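Uncharacterized protein (Bacteroides uniformis, PDB 4K61) is of unknown function but belongs to the PepSY-like, putative beta-lactamase-inhibitor-like family and folds around a long, meandering antiparallel beta sheet. Local coordinates at residues Val86-Val89 and Gln95-Val98; Pro5-Ala10 and Gly48-Val53; Val32-Phe35 and Phe40-Lys43; Ser76-Gly81 and Thr109-Leu114. One frame throughout, in Å; residues are numbered along the deposited sequence.

The four contacts illustrate how one continuous antiparallel sheet, its strands lying side by side in the order of the chain, is held locally and fastened to its surroundings. Contact 3 (hairpin 30-37/40-46) is nested within the loop closed by contact 2, where helix 6-15 meets the turn before strand 52-58; their centres lie about 15 Å apart. Further along the chain, contact 1 (hairpin 82-90/97-103) is likewise nested within the loop closed by contact 4, again with about 15 Å between centres, and Ile-97 packs on Leu-114 where the two touch. Contacts 2 and 4, with centres about 35 Å apart, lie on opposite sides of the chain's centre; each encloses a hairpin in a longer loop.

Contact 1: Val86-Val89 and Gln95-Val98; sequences VTWV and QSIV
Trp-88 and Val-98 form an antiparallel non-hydrogen-bonded pair, and the next pair, Val-89 with Ile-97, is closed by two backbone bonds, Val-89 N to Ile-97 O at 2.8 Å and Ile-97 N to Val-89 O at 2.9 Å. Beyond these bonds, at the non-hydrogen-bonded pair, Thr-87 O receives a CA-H...O contact from Val-98 CA.

The indole of Trp-88 meets two residues of the partner through its side chain. With CG anti to the backbone N (chi1 -179°), its six-membered ring reaches to Ser-96, just before the neighbouring strand, whose CB sits over one face, 3.7 Å from the ring centroid. Ser-96 CB comes nearest to Trp-88 CH2, at 3.3 Å. This is a CH-pi contact displaced toward the rim. Val-98 CG2 approaches the same ring at its edge, 3.7 Å from Trp-88 CZ3, so the serine lies above the benzo portion while the valine abuts its outline. The two strands belong to the beta hairpin 82-90/97-103 of the PepSY-like sheet, and Trp-59 also stacks with the indole.

The valines and isoleucine continue the packing on both sides of the sheet. On the tryptophan side Val-86 and Val-98 run side by side, their CG1 methyls 4.1 Å apart. On the other, the CB atoms of Val-89 and Ile-97 face each other at 4.1 Å, and both side chains touch Phe-139 of helix 136-139.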
loop_
_atom_site.group_PDB
_atom_site.type_symbol
_atom_site.label_atom_id
_atom_site.label_comp_id
_atom_site.label_asym_id
_atom_site.label_seq_id
_atom_site.Cartn_x
_atom_site.Cartn_y
_atom_site.Cartn_z
ATOM N N VAL A 86 -4.194 6.972 1.461
ATOM C CA VAL A 86 -3.746 6.431 2.748
ATOM C C VAL A 86 -3.795 4.901 2.637
ATOM O O VAL A 86 -4.839 4.341 2.311
ATOM C CB VAL A 86 -4.628 6.888 3.923
ATOM C CG1 VAL A 86 -4.105 6.325 5.223
ATOM C CG2 VAL A 86 -4.644 8.410 3.973
ATOM N N THR A 87 -2.647 4.271 2.866
ATOM C CA THR A 87 -2.486 2.841 2.662
ATOM C C THR A 87 -1.834 2.227 3.895
ATOM O O THR A 87 -0.827 2.734 4.413
ATOM C CB THR A 87 -1.638 2.574 1.409
ATOM O OG1 THR A 87 -2.265 3.197 0.294
ATOM C CG2 THR A 87 -1.502 1.099 1.113
ATOM N N TRP A 88 -2.431 1.136 4.374
ATOM C CA TRP A 88 -1.835 0.288 5.386
ATOM C C TRP A 88 -1.044 -0.827 4.749
ATOM O O TRP A 88 -1.590 -1.667 4.038
ATOM C CB TRP A 88 -2.957 -0.283 6.268
ATOM C CG TRP A 88 -2.601 -1.165 7.399
ATOM C CD1 TRP A 88 -3.104 -2.415 7.656
ATOM C CD2 TRP A 88 -1.744 -0.850 8.494
ATOM N NE1 TRP A 88 -2.606 -2.907 8.830
ATOM C CE2 TRP A 88 -1.759 -1.974 9.372
ATOM C CE3 TRP A 88 -0.965 0.269 8.826
ATOM C CZ2 TRP A 88 -1.038 -2.005 10.547
ATOM C CZ3 TRP A 88 -0.215 0.218 10.014
ATOM C CH2 TRP A 88 -0.284 -0.905 10.860
ATOM N N VAL A 89 0.263 -0.789 4.954
ATOM C CA VAL A 89 1.186 -1.694 4.295
ATOM C C VAL A 89 1.694 -2.710 5.316
ATOM O O VAL A 89 2.320 -2.357 6.346
ATOM C CB VAL A 89 2.384 -0.926 3.715
ATOM C CG1 VAL A 89 3.273 -1.871 2.928
ATOM C CG2 VAL A 89 1.940 0.240 2.861
ATOM N N GLN A 95 7.890 -4.720 10.173
ATOM C CA GLN A 95 6.867 -3.839 10.776
ATOM C C GLN A 95 5.975 -3.213 9.715
ATOM O O GLN A 95 6.411 -2.862 8.605
ATOM C CB GLN A 95 7.497 -2.706 11.624
ATOM C CG GLN A 95 6.487 -1.901 12.448
ATOM C CD GLN A 95 7.161 -0.990 13.465
ATOM O OE1 GLN A 95 6.995 -1.153 14.655
ATOM N NE2 GLN A 95 7.923 -0.017 12.983
ATOM N N SER A 96 4.712 -3.038 10.073
ATOM C CA SER A 96 3.767 -2.384 9.163
ATOM C C SER A 96 4.077 -0.879 9.010
ATOM O O SER A 96 4.751 -0.254 9.829
ATOM C CB SER A 96 2.338 -2.553 9.662
ATOM O OG SER A 96 1.998 -3.930 9.668
ATOM N N ILE A 97 3.544 -0.313 7.948
ATOM C CA ILE A 97 3.774 1.089 7.581
ATOM C C ILE A 97 2.458 1.724 7.201
ATOM O O ILE A 97 1.656 1.095 6.486
ATOM C CB ILE A 97 4.755 1.180 6.389
ATOM C CG1 ILE A 97 6.148 0.724 6.809
ATOM C CG2 ILE A 97 4.789 2.596 5.811
ATOM C CD1 ILE A 97 7.077 0.551 5.613
ATOM N N VAL A 98 2.219 2.973 7.639
ATOM C CA VAL A 98 1.151 3.786 7.066
ATOM C C VAL A 98 1.769 4.689 5.986
ATOM O O VAL A 98 2.630 5.518 6.293
ATOM C CB VAL A 98 0.430 4.686 8.084
ATOM C CG1 VAL A 98 -0.743 5.406 7.442
ATOM C CG2 VAL A 98 -0.059 3.881 9.271
#

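Contact 2: Pro5-Ala10 and Gly48-Val53; sequences PADVQA and GQAQWV
Ala-50 presses its methyl group against the first turn of helix 6-15, joining that helix to the turn that links strands 40-46 and 52-58 of the antiparallel sheet. In the first shell, Ala-50 CB lies 3.5 Å from the backbone carbonyl oxygen Asp-7 O and 3.9 Å from Val-8 CG2, while the carboxylate of Asp-7 comes alongside, its OD2 4.0 Å from the same methyl. One small side chain thus fits between a helix backbone, an acid and a valine branch.

A left-handed backbone conformation at Ala-50 (phi 60°, psi 32°) helps turn the methyl toward the helix. Next outward, Asp-47 receives Gln-49 N and Gln-51 N on its OD1, the first of these closing an Asx turn that shapes the loop. Val-8 also packs against Trp-24, Tyr-31 and Phe-46, which places this helix face over the neighbouring strands.

Pro-5 occupies the N-cap position, and its carbonyl oxygen accepts Gln-9 N. The nearby helix start would probably favour a negative charge on Asp-7. A water molecule donates to Asp-7 OD2 at 2.6 Å and, in a weak bond, reaches Gln-49 O at 3.3 Å.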
loop_
_atom_site.group_PDB
_atom_site.type_symbol
_atom_site.label_atom_id
_atom_site.label_comp_id
_atom_site.label_asym_id
_atom_site.label_seq_id
_atom_site.Cartn_x
_atom_site.Cartn_y
_atom_site.Cartn_z
ATOM N N PRO A 5 -0.066 -17.870 -12.289
ATOM C CA PRO A 5 -0.017 -19.334 -12.269
ATOM C C PRO A 5 -0.945 -19.921 -11.222
ATOM O O PRO A 5 -1.324 -19.232 -10.294
ATOM C CB PRO A 5 1.441 -19.667 -11.903
ATOM C CG PRO A 5 2.172 -18.398 -11.897
ATOM C CD PRO A 5 1.199 -17.267 -11.857
ATOM N N ALA A 6 -1.275 -21.206 -11.391
ATOM C CA ALA A 6 -2.244 -21.887 -10.519
ATOM C C ALA A 6 -1.826 -21.870 -9.037
ATOM O O ALA A 6 -2.664 -21.609 -8.175
ATOM C CB ALA A 6 -2.477 -23.300 -10.986
ATOM N N ASP A 7 -0.546 -22.106 -8.737
ATOM C CA ASP A 7 -0.089 -22.096 -7.331
ATOM C C ASP A 7 -0.165 -20.716 -6.661
ATOM O O ASP A 7 -0.401 -20.614 -5.451
ATOM C CB ASP A 7 1.320 -22.653 -7.190
ATOM C CG ASP A 7 2.381 -21.799 -7.888
ATOM O OD1 ASP A 7 2.042 -20.915 -8.707
ATOM O OD2 ASP A 7 3.587 -22.025 -7.623
ATOM N N VAL A 8 0.006 -19.649 -7.436
ATOM C CA VAL A 8 -0.213 -18.282 -6.902
ATOM C C VAL A 8 -1.687 -18.014 -6.640
ATOM O O VAL A 8 -2.059 -17.475 -5.593
ATOM C CB VAL A 8 0.372 -17.214 -7.858
ATOM C CG1 VAL A 8 -0.037 -15.814 -7.441
ATOM C CG2 VAL A 8 1.885 -17.332 -7.883
ATOM N N GLN A 9 -2.551 -18.403 -7.570
ATOM C CA GLN A 9 -3.990 -18.236 -7.363
ATOM C C GLN A 9 -4.433 -19.039 -6.152
ATOM O O GLN A 9 -5.257 -18.562 -5.358
ATOM C CB GLN A 9 -4.787 -18.648 -8.613
ATOM C CG GLN A 9 -4.487 -17.746 -9.812
ATOM C CD GLN A 9 -5.484 -17.904 -10.937
ATOM O OE1 GLN A 9 -6.690 -17.892 -10.724
ATOM N NE2 GLN A 9 -4.974 -18.047 -12.158
ATOM N N ALA A 10 -3.865 -20.231 -5.992
ATOM C CA ALA A 10 -4.186 -21.098 -4.832
ATOM C C ALA A 10 -3.687 -20.491 -3.519
ATOM O O ALA A 10 -4.369 -20.569 -2.474
ATOM C CB ALA A 10 -3.605 -22.489 -5.016
ATOM N N GLY A 48 7.530 -15.545 -7.195
ATOM C CA GLY A 48 7.448 -16.736 -8.061
ATOM C C GLY A 48 7.205 -18.059 -7.350
ATOM O O GLY A 48 6.805 -19.041 -7.983
ATOM N N GLN A 49 7.478 -18.104 -6.044
ATOM C CA GLN A 49 7.246 -19.304 -5.251
ATOM C C GLN A 49 5.900 -19.249 -4.542
ATOM O O GLN A 49 5.643 -20.035 -3.645
ATOM C CB GLN A 49 8.381 -19.488 -4.249
ATOM C CG GLN A 49 9.692 -19.774 -4.937
ATOM C CD GLN A 49 10.803 -20.116 -3.966
ATOM O OE1 GLN A 49 11.410 -19.231 -3.368
ATOM N NE2 GLN A 49 11.075 -21.404 -3.809
ATOM N N ALA A 50 5.038 -18.336 -4.986
ATOM C CA ALA A 50 3.693 -18.160 -4.428
ATOM C C ALA A 50 3.715 -17.815 -2.932
ATOM O O ALA A 50 2.797 -18.155 -2.195
ATOM C CB ALA A 50 2.837 -19.385 -4.695
ATOM N N GLN A 51 4.752 -17.106 -2.495
ATOM C CA GLN A 51 4.795 -16.622 -1.113
ATOM C C GLN A 51 4.412 -15.144 -1.110
ATOM O O GLN A 51 4.900 -14.344 -1.939
ATOM C CB GLN A 51 6.152 -16.860 -0.436
ATOM C CG GLN A 51 6.182 -18.189 0.337
ATOM C CD GLN A 51 7.087 -18.143 1.558
ATOM O OE1 GLN A 51 8.119 -18.836 1.649
ATOM N NE2 GLN A 51 6.701 -17.303 2.506
ATOM N N TRP A 52 3.512 -14.777 -0.209
ATOM C CA TRP A 52 3.127 -13.387 -0.141
ATOM C C TRP A 52 4.239 -12.558 0.498
ATOM O O TRP A 52 4.852 -12.959 1.498
ATOM C CB TRP A 52 1.794 -13.199 0.589
ATOM C CG TRP A 52 1.868 -13.174 2.096
ATOM C CD1 TRP A 52 1.867 -14.232 2.922
ATOM C CD2 TRP A 52 1.841 -12.007 2.933
ATOM N NE1 TRP A 52 1.907 -13.813 4.235
ATOM C CE2 TRP A 52 1.880 -12.450 4.269
ATOM C CE3 TRP A 52 1.825 -10.636 2.676
ATOM C CZ2 TRP A 52 1.903 -11.577 5.353
ATOM C CZ3 TRP A 52 1.834 -9.751 3.765
ATOM C CH2 TRP A 52 1.890 -10.234 5.082
ATOM N N VAL A 53 4.504 -11.402 -0.100
ATOM C CA VAL A 53 5.617 -10.546 0.379
ATOM C C VAL A 53 5.190 -9.151 0.834
ATOM O O VAL A 53 5.933 -8.482 1.534
ATOM C CB VAL A 53 6.734 -10.471 -0.667
ATOM C CG1 VAL A 53 7.303 -11.855 -0.903
ATOM C CG2 VAL A 53 6.220 -9.887 -1.973
HETATM O O HOH W 1 4.596 -22.750 -5.286
#

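Contact 3: Val32-Phe35 and Phe40-Lys43; sequences VADF and FDTK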
loop_
_atom_site.group_PDB
_atom_site.type_symbol
_atom_site.label_atom_id
_atom_site.label_comp_id
_atom_site.label_asym_id
_atom_site.label_seq_id
_atom_site.Cartn_x
_atom_site.Cartn_y
_atom_site.Cartn_z
ATOM N N VAL A 32 0.382 -9.479 -8.618
ATOM C CA VAL A 32 -0.410 -8.681 -7.697
ATOM C C VAL A 32 -1.868 -9.013 -7.890
ATOM O O VAL A 32 -2.405 -8.922 -9.006
ATOM C CB VAL A 32 -0.179 -7.169 -7.914
ATOM C CG1 VAL A 32 -1.036 -6.360 -6.931
ATOM C CG2 VAL A 32 1.308 -6.836 -7.791
ATOM N N ALA A 33 -2.503 -9.424 -6.778
ATOM C CA ALA A 33 -3.933 -9.631 -6.704
ATOM C C ALA A 33 -4.592 -8.413 -6.139
ATOM O O ALA A 33 -4.177 -7.905 -5.101
ATOM C CB ALA A 33 -4.270 -10.834 -5.837
ATOM N N ASP A 34 -5.614 -7.930 -6.843
ATOM C CA ASP A 34 -6.400 -6.807 -6.399
ATOM C C ASP A 34 -7.832 -7.276 -6.244
ATOM O O ASP A 34 -8.444 -7.831 -7.161
ATOM C CB ASP A 34 -6.356 -5.639 -7.384
ATOM C CG ASP A 34 -7.147 -4.485 -6.888
ATOM O OD1 ASP A 34 -6.746 -3.912 -5.841
ATOM O OD2 ASP A 34 -8.187 -4.178 -7.478
ATOM N N PHE A 35 -8.367 -7.015 -5.070
ATOM C CA PHE A 35 -9.673 -7.527 -4.714
ATOM C C PHE A 35 -10.218 -6.759 -3.541
ATOM O O PHE A 35 -9.496 -6.077 -2.819
ATOM C CB PHE A 35 -9.617 -9.035 -4.379
ATOM C CG PHE A 35 -8.642 -9.384 -3.289
ATOM C CD1 PHE A 35 -7.315 -9.524 -3.572
ATOM C CD2 PHE A 35 -9.047 -9.531 -1.986
ATOM C CE1 PHE A 35 -6.408 -9.838 -2.569
ATOM C CE2 PHE A 35 -8.155 -9.859 -0.971
ATOM C CZ PHE A 35 -6.828 -10.006 -1.264
ATOM N N PHE A 40 -12.911 -2.802 1.415
ATOM C CA PHE A 40 -11.650 -2.102 1.258
ATOM C C PHE A 40 -10.890 -2.753 0.125
ATOM O O PHE A 40 -10.712 -3.985 0.113
ATOM C CB PHE A 40 -10.825 -2.209 2.548
ATOM C CG PHE A 40 -11.333 -1.342 3.630
ATOM C CD1 PHE A 40 -12.337 -1.803 4.491
ATOM C CD2 PHE A 40 -10.854 -0.066 3.787
ATOM C CE1 PHE A 40 -12.823 -0.995 5.495
ATOM C CE2 PHE A 40 -11.337 0.750 4.804
ATOM C CZ PHE A 40 -12.336 0.291 5.641
ATOM N N ASP A 41 -10.371 -1.944 -0.781
ATOM C CA ASP A 41 -9.461 -2.441 -1.771
ATOM C C ASP A 41 -8.219 -3.011 -1.089
ATOM O O ASP A 41 -7.607 -2.371 -0.229
ATOM C CB ASP A 41 -9.027 -1.367 -2.750
ATOM C CG ASP A 41 -8.056 -1.922 -3.790
ATOM O OD1 ASP A 41 -8.497 -2.733 -4.635
ATOM O OD2 ASP A 41 -6.864 -1.611 -3.722
ATOM N N THR A 42 -7.860 -4.221 -1.486
ATOM C CA THR A 42 -6.740 -4.969 -0.915
ATOM C C THR A 42 -5.884 -5.508 -2.025
ATOM O O THR A 42 -6.393 -6.033 -3.006
ATOM C CB THR A 42 -7.249 -6.147 -0.053
ATOM O OG1 THR A 42 -8.191 -5.659 0.913
ATOM C CG2 THR A 42 -6.131 -6.901 0.650
ATOM N N LYS A 43 -4.569 -5.374 -1.870
ATOM C CA LYS A 43 -3.634 -5.871 -2.832
ATOM C C LYS A 43 -2.630 -6.737 -2.125
ATOM O O LYS A 43 -2.174 -6.434 -1.016
ATOM C CB LYS A 43 -2.910 -4.743 -3.591
ATOM C CG LYS A 43 -3.771 -4.044 -4.625
ATOM C CD LYS A 43 -3.013 -2.892 -5.272
ATOM C CE LYS A 43 -3.799 -2.267 -6.399
ATOM N NZ LYS A 43 -4.935 -1.485 -5.861
#
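Phe-35 and Thr-42 satisfy each other's backbone polar groups: Phe-35 N donates to Thr-42 O at 3.0 Å, and Thr-42 N donates to Phe-35 O at 2.8 Å. Ala-33, itself paired by backbone hydrogen bonding with Val-44, also receives a CA-H...O contact from Lys-43 CA on its carbonyl oxygen. Outward-facing backbone groups find partners on the adjoining strands, Asp-34 bonding with Ala-23 on one flank and Lys-43 with Gln-56 on the other.

The side chain of Lys-43 serves two acids. It rises extended from the sheet on the side of Asp-34 and bends at its last torsion (chi4 72°), which turns NZ back toward Asp-41. Asp-34 OD1 takes the ammonium at 3.0 Å in a salt bridge that reaches across the strands and meets the oxygen from above the carboxylate plane, 57° out of it. The second bridge stays within the strand: Asp-41 OD2 receives NZ at 2.9 Å on its syn side. The two acid side chains cross at about a right angle, with their carboxylate planes 43° apart, and Asp-34 OD1 and Asp-41 OD1 lie 2.4 Å apart.

On the other face Thr-42 packs on Phe-35. Thr-42 CB lies over the ring of Phe-35, 4.2 Å from its centroid, and CG2 approaches CZ of that phenylalanine; the ring of Tyr-16 meets that of Phe-35, whose side chain also touches Ala-19 and Val-22. A salt-bridge network on one face and aromatic packing on the other thus flank a two-stranded antiparallel beta hairpin, strands 30-37 and 40-46 of the PepSY-like sheet.

Contact 4: Ser76-Gly81 and Thr109-Leu114; sequences SEYSGG and TKYQIL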
loop_
_atom_site.group_PDB
_atom_site.type_symbol
_atom_site.label_atom_id
_atom_site.label_comp_id
_atom_site.label_asym_id
_atom_site.label_seq_id
_atom_site.Cartn_x
_atom_site.Cartn_y
_atom_site.Cartn_z
ATOM N N SER A 76 3.542 17.604 11.092
ATOM C CA SER A 76 4.595 17.676 10.084
ATOM C C SER A 76 4.405 18.790 9.046
ATOM O O SER A 76 3.320 19.331 8.886
ATOM C CB SER A 76 4.694 16.329 9.350
ATOM O OG SER A 76 3.665 16.184 8.407
ATOM N N GLU A 77 5.455 19.049 8.269
ATOM C CA GLU A 77 5.376 20.005 7.141
ATOM C C GLU A 77 4.329 19.597 6.118
ATOM O O GLU A 77 3.729 20.445 5.421
ATOM C CB GLU A 77 6.697 20.097 6.385
ATOM C CG GLU A 77 7.956 20.197 7.217
ATOM C CD GLU A 77 8.843 19.003 6.966
ATOM O OE1 GLU A 77 8.551 17.923 7.526
ATOM O OE2 GLU A 77 9.801 19.146 6.178
ATOM N N TYR A 78 4.095 18.287 6.030
ATOM C CA TYR A 78 3.248 17.756 4.983
ATOM C C TYR A 78 1.748 17.990 5.202
ATOM O O TYR A 78 0.936 17.786 4.295
ATOM C CB TYR A 78 3.545 16.282 4.786
ATOM C CG TYR A 78 4.999 16.060 4.436
ATOM C CD1 TYR A 78 5.474 16.381 3.188
ATOM C CD2 TYR A 78 5.891 15.592 5.374
ATOM C CE1 TYR A 78 6.815 16.223 2.856
ATOM C CE2 TYR A 78 7.235 15.419 5.066
ATOM C CZ TYR A 78 7.686 15.732 3.815
ATOM O OH TYR A 78 9.018 15.568 3.488
ATOM N N SER A 79 1.377 18.459 6.391
ATOM C CA SER A 79 -0.019 18.734 6.683
ATOM C C SER A 79 -0.588 19.908 5.879
ATOM O O SER A 79 -1.806 20.079 5.830
ATOM C CB SER A 79 -0.196 18.977 8.184
ATOM O OG SER A 79 0.656 20.020 8.618
ATOM N N GLY A 80 0.273 20.731 5.281
ATOM C CA GLY A 80 -0.166 21.795 4.346
ATOM C C GLY A 80 -0.708 21.309 3.017
ATOM O O GLY A 80 -1.157 22.124 2.187
ATOM N N GLY A 81 -0.631 20.003 2.785
ATOM C CA GLY A 81 -1.160 19.382 1.569
ATOM C C GLY A 81 -2.545 18.770 1.685
ATOM O O GLY A 81 -3.126 18.712 2.763
ATOM N N THR A 109 2.955 18.971 -7.395
ATOM C CA THR A 109 3.822 18.288 -6.428
ATOM C C THR A 109 3.123 17.259 -5.530
ATOM O O THR A 109 2.155 17.587 -4.850
ATOM C CB THR A 109 4.547 19.315 -5.553
ATOM O OG1 THR A 109 5.166 20.288 -6.394
ATOM C CG2 THR A 109 5.623 18.661 -4.724
ATOM N N LYS A 110 3.645 16.027 -5.510
ATOM C CA LYS A 110 3.129 14.978 -4.636
ATOM C C LYS A 110 4.252 14.415 -3.752
ATOM O O LYS A 110 5.370 14.222 -4.239
ATOM C CB LYS A 110 2.494 13.880 -5.459
ATOM C CG LYS A 110 1.224 14.349 -6.194
ATOM C CD LYS A 110 0.694 13.308 -7.153
ATOM C CE LYS A 110 -0.767 13.479 -7.553
ATOM N NZ LYS A 110 -1.179 14.901 -7.626
ATOM N N TYR A 111 3.939 14.192 -2.483
ATOM C CA TYR A 111 4.869 13.558 -1.540
ATOM C C TYR A 111 4.262 12.295 -0.978
ATOM O O TYR A 111 3.029 12.211 -0.773
ATOM C CB TYR A 111 5.228 14.477 -0.365
ATOM C CG TYR A 111 5.934 15.739 -0.763
ATOM C CD1 TYR A 111 7.288 15.721 -1.112
ATOM C CD2 TYR A 111 5.268 16.946 -0.813
ATOM C CE1 TYR A 111 7.953 16.874 -1.518
ATOM C CE2 TYR A 111 5.930 18.114 -1.196
ATOM C CZ TYR A 111 7.270 18.067 -1.546
ATOM O OH TYR A 111 7.912 19.214 -1.930
ATOM N N GLN A 112 5.108 11.304 -0.765
ATOM C CA GLN A 112 4.732 10.109 -0.059
ATOM C C GLN A 112 5.510 10.041 1.248
ATOM O O GLN A 112 6.763 10.078 1.245
ATOM C CB GLN A 112 5.016 8.887 -0.884
ATOM C CG GLN A 112 4.681 7.573 -0.175
ATOM C CD GLN A 112 5.267 6.395 -0.938
ATOM O OE1 GLN A 112 6.483 6.115 -0.871
ATOM N NE2 GLN A 112 4.411 5.701 -1.653
ATOM N N ILE A 113 4.786 9.897 2.343
ATOM C CA ILE A 113 5.394 9.851 3.677
ATOM C C ILE A 113 5.065 8.504 4.318
ATOM O O ILE A 113 3.890 8.089 4.366
ATOM C CB ILE A 113 4.843 11.011 4.559
ATOM C CG1 ILE A 113 4.926 12.373 3.841
ATOM C CG2 ILE A 113 5.608 11.088 5.870
ATOM C CD1 ILE A 113 3.617 12.834 3.242
ATOM N N LEU A 114 6.101 7.830 4.823
ATOM C CA LEU A 114 5.975 6.521 5.457
ATOM C C LEU A 114 6.125 6.682 6.962
ATOM O O LEU A 114 7.101 7.230 7.422
ATOM C CB LEU A 114 6.998 5.564 4.913
ATOM C CG LEU A 114 7.064 5.414 3.401
ATOM C CD1 LEU A 114 8.087 4.331 3.060
ATOM C CD2 LEU A 114 5.699 5.097 2.803
#
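Tyr-78 and Tyr-111 both set CG beside the backbone N (chi1 near -60° in each), which turns their rings toward each other across the gap between loop and strand. Ile-113 adopts a chi2 of 101°, away from a staggered value, and with it CG1 comes over one face of Tyr-78, with CD1 near CG and CB of the tyrosine.

The rings meet as a T-shaped (edge-to-face) pair, tilted so that the planes are 60° apart. The CE1 edge of Tyr-78 is directed at the face of Tyr-111, where it comes 3.8 Å from CG, toward the rim near the ring's root; the centroids are 5.4 Å apart. Ile-113 CG1 makes a CH-pi contact with Tyr-78, 3.8 Å from the centroid, and CD1 of the isoleucine reaches Tyr-78 CG at 3.7 Å.

The 3-10 segment 77-80, in the connection from helix 67-75 to strand 82-90, packs here against strand 110-115 of the antiparallel sheet, and Tyr-78 also touches Ala-124 on the outermost strand 121-126. Ser-76 O holds this short turn by accepting two donors, Ser-79 N at 3.3 Å and Ser-79 OG at 2.8 Å; Ser-79 OG is also hydrogen-bonded with Ala-74 O.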